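Local coordinates for SEC-C motif domain protein (Psychrobacter arcticus, PDB 2I9W) that is of unknown function but binds two zinc ions through cysteine clusters and carries an NTF2-like, cystatin-type domain between them, at residues T8-Q12 with R58-S62; V162-C168 with F176-C180. All blocks are in the same frame, centred on the assembly; numbering follows the deposited sequence. Where two conformers were deposited one is given.

Contact 1: T8-Q12 with R58-S62; sequences TCPCQ and RTRYS. With ZN (zinc ion), chain B.
Residues 8-12 approach helix 53-66 extended at Cys-9 (phi/psi -56/137), then wind into a 3-10 segment at 10-12, closed by Gln-12 N to Cys-9 O at 2.9 Å. CA atoms pair Cys-11 with Arg-58 at 5.5 Å and Pro-10 with Ser-62 at 5.2 Å, so the turn spans one helical turn of 58-62. Arg-58 (chi1 m, chi2 and chi3 t) reaches along the loop: its NH1 makes a weak hydrogen bond to Cys-11 SG at 3.7 Å and lies 3.1 Å from Cys-11 O, while its NE forms a salt bridge with Glu-54. Cys-11 SG binds the zinc at 2.4 Å and Cys-9 SG at 2.3 Å; Cys-29 and Cys-30 complete this four-cysteine site of the YchJ-type N-terminal zinc-binding domain, which docks here on the NTF2-like domain's helix. Tyr-61, chi1 t, sets CE2 4.0 Å from Pro-10 CB, with Pro-10 O at the ring edge; one water joins Pro-10 O (2.9 Å) to Tyr-61 OH (2.7 Å). Ser-62, chi1 m, donates OG to Arg-58 O (3.2 Å) and weakly accepts Cys-11 N at 3.3 Å, its OG 3.8 Å from Cys-9 SG.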
loop_
_atom_site.group_PDB
_atom_site.type_symbol
_atom_site.label_atom_id
_atom_site.label_comp_id
_atom_site.label_asym_id
_atom_site.label_seq_id
_atom_site.Cartn_x
_atom_site.Cartn_y
_atom_site.Cartn_z
ATOM N N THR A 8 -0.520 7.783 -18.131
ATOM C CA THR A 8 -1.059 6.591 -17.529
ATOM C C THR A 8 -0.640 6.540 -16.051
ATOM O O THR A 8 0.539 6.737 -15.671
ATOM C CB THR A 8 -0.657 5.311 -18.329
ATOM O OG1 THR A 8 -1.026 5.456 -19.719
ATOM C CG2 THR A 8 -1.280 4.075 -17.761
ATOM N N CYS A 9 -1.614 6.300 -15.208
ATOM C CA CYS A 9 -1.334 6.114 -13.787
ATOM C C CYS A 9 -0.303 4.984 -13.612
ATOM O O CYS A 9 -0.397 3.949 -14.272
ATOM C CB CYS A 9 -2.580 5.785 -13.005
ATOM S SG CYS A 9 -2.287 5.930 -11.229
ATOM N N PRO A 10 0.696 5.163 -12.738
ATOM C CA PRO A 10 1.638 4.048 -12.647
ATOM C C PRO A 10 0.995 2.700 -12.376
ATOM O O PRO A 10 1.444 1.712 -12.940
ATOM C CB PRO A 10 2.594 4.473 -11.544
ATOM C CG PRO A 10 2.553 5.944 -11.551
ATOM C CD PRO A 10 1.139 6.314 -11.936
ATOM N N CYS A 11 -0.057 2.651 -11.560
ATOM C CA CYS A 11 -0.681 1.363 -11.197
ATOM C C CYS A 11 -1.409 0.689 -12.336
ATOM O O CYS A 11 -1.807 -0.477 -12.206
ATOM C CB CYS A 11 -1.631 1.495 -10.002
ATOM S SG CYS A 11 -3.264 2.011 -10.429
ATOM N N GLN A 12 -1.604 1.431 -13.426
ATOM C CA GLN A 12 -2.297 0.953 -14.611
ATOM C C GLN A 12 -1.338 0.398 -15.658
ATOM O O GLN A 12 -1.792 -0.109 -16.682
ATOM C CB GLN A 12 -3.103 2.079 -15.250
ATOM C CG GLN A 12 -4.148 2.649 -14.345
ATOM C CD GLN A 12 -5.408 1.845 -14.323
ATOM O OE1 GLN A 12 -6.031 1.624 -15.363
ATOM N NE2 GLN A 12 -5.822 1.426 -13.131
ATOM N N ARG A 58 -2.578 -0.350 -4.725
ATOM C CA ARG A 58 -2.305 0.358 -5.992
ATOM C C ARG A 58 -1.789 1.752 -5.744
ATOM O O ARG A 58 -0.797 2.184 -6.346
ATOM C CB ARG A 58 -3.558 0.437 -6.861
ATOM C CG ARG A 58 -3.872 -0.851 -7.526
ATOM C CD ARG A 58 -5.258 -0.812 -8.142
ATOM N NE ARG A 58 -5.580 -2.031 -8.879
ATOM C CZ ARG A 58 -5.139 -2.324 -10.105
ATOM N NH1 ARG A 58 -4.330 -1.505 -10.782
ATOM N NH2 ARG A 58 -5.524 -3.462 -10.667
ATOM N N THR A 59 -2.471 2.477 -4.864
ATOM C CA THR A 59 -2.006 3.853 -4.517
ATOM C C THR A 59 -0.607 3.838 -3.901
ATOM O O THR A 59 0.167 4.755 -4.138
ATOM C CB THR A 59 -3.009 4.633 -3.586
ATOM O OG1 THR A 59 -3.097 3.970 -2.295
ATOM C CG2 THR A 59 -4.392 4.772 -4.272
ATOM N N ARG A 60 -0.278 2.822 -3.110
ATOM C CA ARG A 60 1.096 2.738 -2.571
ATOM C C ARG A 60 2.155 2.501 -3.667
ATOM O O ARG A 60 3.176 3.142 -3.711
ATOM C CB ARG A 60 1.178 1.714 -1.441
ATOM C CG ARG A 60 0.374 2.066 -0.166
ATOM C CD ARG A 60 0.411 0.886 0.841
ATOM N NE ARG A 60 1.777 0.401 1.129
ATOM C CZ ARG A 60 2.624 0.949 1.996
ATOM N NH1 ARG A 60 2.267 2.016 2.706
ATOM N NH2 ARG A 60 3.832 0.411 2.154
ATOM N N TYR A 61 1.880 1.550 -4.553
ATOM C CA TYR A 61 2.738 1.310 -5.711
ATOM C C TYR A 61 2.993 2.612 -6.502
ATOM O O TYR A 61 4.118 2.970 -6.793
ATOM C CB TYR A 61 2.113 0.247 -6.630
ATOM C CG TYR A 61 2.912 0.139 -7.890
ATOM C CD1 TYR A 61 4.077 -0.563 -7.911
ATOM C CD2 TYR A 61 2.519 0.813 -9.040
ATOM C CE1 TYR A 61 4.888 -0.616 -9.061
ATOM C CE2 TYR A 61 3.298 0.790 -10.183
ATOM C CZ TYR A 61 4.503 0.069 -10.191
ATOM O OH TYR A 61 5.286 0.006 -11.326
ATOM N N SER A 62 1.921 3.331 -6.798
ATOM C CA SER A 62 2.036 4.609 -7.541
ATOM C C SER A 62 2.837 5.642 -6.739
ATOM O O SER A 62 3.581 6.436 -7.326
ATOM C CB SER A 62 0.636 5.139 -7.850
ATOM O OG SER A 62 0.000 4.216 -8.704
HETATM ZN ZN ZN B . -3.597 4.348 -10.137
HETATM O O HOH W 1 4.346 1.637 -13.252
#

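Contact 2: V162-C168 with F176-C180; sequences VTQKQPC and FKRCC. With ZN (zinc ion), chain C.
Two backbone hydrogen bonds fix the register: Phe-176 N to Gln-166 O at 3.0 Å (169°) and Lys-177 N to Gln-164 O at 3.1 Å (160°). Both acceptors belong to a type I beta turn, Thr-163 to Gln-166, and both donors to the short 3-10 segment 176-177. CA atoms approach to 3.9 Å for Cys-168 with Phe-176 and 5.2 Å for Gln-164 with Lys-177. Further along, Cys-180 N donates to Cys-168 SG at 3.5 Å (159°). Phe-176, chi1 t, takes Val-162 CG1 over one ring face, 3.5 Å from the centroid and 10° off the normal, a CH-pi contact. At the ring edge lie Gln-164 NE2, 3.5 Å from Phe-176 CE2, and Cys-168 SG, 5.1 Å from the centroid. Zinc is held by SG of Cys-168 (chi1 t) at 2.3 Å and by SG of Cys-179 (t) and Cys-180 (m) at 2.4 Å each; Cys-170 completes the four-cysteine zinc site of the SEC-C motif.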
loop_
_atom_site.group_PDB
_atom_site.type_symbol
_atom_site.label_atom_id
_atom_site.label_comp_id
_atom_site.label_asym_id
_atom_site.label_seq_id
_atom_site.Cartn_x
_atom_site.Cartn_y
_atom_site.Cartn_z
ATOM N N VAL A 162 6.830 -6.647 20.347
ATOM C CA VAL A 162 5.409 -6.624 20.685
ATOM C C VAL A 162 5.106 -7.775 21.625
ATOM O O VAL A 162 5.658 -8.862 21.496
ATOM C CB VAL A 162 4.553 -6.807 19.379
ATOM C CG1 VAL A 162 3.041 -6.693 19.650
ATOM C CG2 VAL A 162 4.954 -5.802 18.342
ATOM N N THR A 163 4.240 -7.526 22.599
ATOM C CA THR A 163 3.844 -8.528 23.568
ATOM C C THR A 163 2.622 -9.308 23.047
ATOM O O THR A 163 1.574 -8.726 22.808
ATOM C CB THR A 163 3.520 -7.866 24.904
ATOM O OG1 THR A 163 4.654 -7.112 25.370
ATOM C CG2 THR A 163 3.119 -8.919 25.894
ATOM N N GLN A 164 2.788 -10.618 22.852
ATOM C CA GLN A 164 1.806 -11.455 22.146
ATOM C C GLN A 164 0.370 -11.476 22.735
ATOM O O GLN A 164 -0.607 -11.502 21.973
ATOM C CB GLN A 164 2.329 -12.898 22.033
ATOM C CG GLN A 164 3.547 -13.063 21.122
ATOM C CD GLN A 164 3.231 -12.839 19.662
ATOM O OE1 GLN A 164 2.242 -13.348 19.138
ATOM N NE2 GLN A 164 4.065 -12.058 18.994
ATOM N N LYS A 165 0.247 -11.447 24.057
ATOM C CA LYS A 165 -1.053 -11.596 24.738
ATOM C C LYS A 165 -1.720 -10.244 24.988
ATOM O O LYS A 165 -2.879 -10.180 25.382
ATOM C CB LYS A 165 -0.891 -12.327 26.077
ATOM C CG LYS A 165 -0.263 -13.705 25.930
ATOM C CD LYS A 165 -0.164 -14.451 27.276
ATOM C CE LYS A 165 0.261 -15.897 27.058
ATOM N NZ LYS A 165 0.879 -16.487 28.280
ATOM N N GLN A 166 -0.966 -9.167 24.796
ATOM C CA GLN A 166 -1.464 -7.805 25.024
ATOM C C GLN A 166 -2.256 -7.338 23.807
ATOM O O GLN A 166 -2.160 -7.928 22.754
ATOM C CB GLN A 166 -0.292 -6.865 25.235
ATOM C CG GLN A 166 0.235 -6.880 26.609
ATOM C CD GLN A 166 -0.472 -5.849 27.436
ATOM O OE1 GLN A 166 -1.335 -6.190 28.245
ATOM N NE2 GLN A 166 -0.166 -4.567 27.191
ATOM N N PRO A 167 -3.047 -6.269 23.959
ATOM C CA PRO A 167 -3.882 -5.792 22.875
ATOM C C PRO A 167 -3.111 -5.453 21.590
ATOM O O PRO A 167 -1.986 -4.929 21.626
ATOM C CB PRO A 167 -4.534 -4.521 23.464
ATOM C CG PRO A 167 -4.522 -4.734 24.906
ATOM C CD PRO A 167 -3.225 -5.448 25.162
ATOM N N CYS A 168 -3.754 -5.710 20.471
ATOM C CA CYS A 168 -3.096 -5.585 19.201
ATOM C C CYS A 168 -2.687 -4.135 18.953
ATOM O O CYS A 168 -3.388 -3.194 19.354
ATOM C CB CYS A 168 -3.994 -6.054 18.061
ATOM S SG CYS A 168 -3.070 -6.271 16.585
ATOM N N PHE A 176 -2.821 -9.363 20.247
ATOM C CA PHE A 176 -1.953 -9.314 19.075
ATOM C C PHE A 176 -1.910 -10.674 18.334
ATOM O O PHE A 176 -2.087 -10.740 17.127
ATOM C CB PHE A 176 -0.541 -8.847 19.503
ATOM C CG PHE A 176 0.445 -8.748 18.376
ATOM C CD1 PHE A 176 0.282 -7.771 17.378
ATOM C CD2 PHE A 176 1.543 -9.618 18.305
ATOM C CE1 PHE A 176 1.196 -7.686 16.326
ATOM C CE2 PHE A 176 2.453 -9.534 17.253
ATOM C CZ PHE A 176 2.296 -8.561 16.285
ATOM N N LYS A 177 -1.685 -11.751 19.083
ATOM C CA LYS A 177 -1.604 -13.093 18.533
ATOM C C LYS A 177 -2.897 -13.621 17.858
ATOM O O LYS A 177 -2.843 -14.561 17.054
ATOM C CB LYS A 177 -1.114 -14.065 19.627
ATOM C CG LYS A 177 -2.081 -14.302 20.739
ATOM C CD LYS A 177 -1.493 -15.219 21.823
ATOM C CE LYS A 177 -1.367 -16.673 21.355
ATOM N NZ LYS A 177 -0.732 -17.526 22.424
ATOM N N ARG A 178 -4.041 -13.003 18.153
ATOM C CA ARG A 178 -5.346 -13.363 17.546
ATOM C C ARG A 178 -5.800 -12.266 16.578
ATOM O O ARG A 178 -7.008 -12.167 16.216
ATOM C CB ARG A 178 -6.411 -13.574 18.625
ATOM C CG ARG A 178 -6.328 -14.921 19.338
ATOM C CD ARG A 178 -6.929 -16.098 18.521
ATOM N NE ARG A 178 -8.398 -16.070 18.408
ATOM C CZ ARG A 178 -9.118 -16.984 17.749
ATOM N NH1 ARG A 178 -8.523 -18.012 17.140
ATOM N NH2 ARG A 178 -10.443 -16.872 17.672
ATOM N N CYS A 179 -4.853 -11.417 16.190
ATOM C CA CYS A 179 -5.169 -10.252 15.340
ATOM C C CYS A 179 -4.067 -10.027 14.318
ATOM O O CYS A 179 -3.847 -10.896 13.517
ATOM C CB CYS A 179 -5.472 -8.983 16.158
ATOM S SG CYS A 179 -6.345 -7.651 15.285
ATOM N N CYS A 180 -3.356 -8.900 14.354
ATOM C CA CYS A 180 -2.360 -8.613 13.303
ATOM C C CYS A 180 -1.151 -9.555 13.364
ATOM O O CYS A 180 -0.490 -9.795 12.352
ATOM C CB CYS A 180 -1.959 -7.138 13.351
ATOM S SG CYS A 180 -3.327 -6.007 12.904
HETATM ZN ZN ZN C . -4.629 -5.980 14.888
#

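Contacts 1 and 2 each hold part of a separate four-cysteine zinc site, and the coordinates put the two ions about 27 Å apart. The centres of the two contacts lie about 32 Å apart, on opposite sides of the chain's centre, with nearest atoms about 14 Å apart, so neither touches the other. In sequence they follow in series, with the antiparallel sheet of the NTF2-like domain formed between them. Their settings differ: contact 1 is buried, its centre about 10 Å from the centre of the chain, and joins distant parts of the chain across 45 intervening residues, whereas contact 2 is partly exposed, its centre about 22 Å from the chain's centre, and closes a local loop with seven residues between its segments.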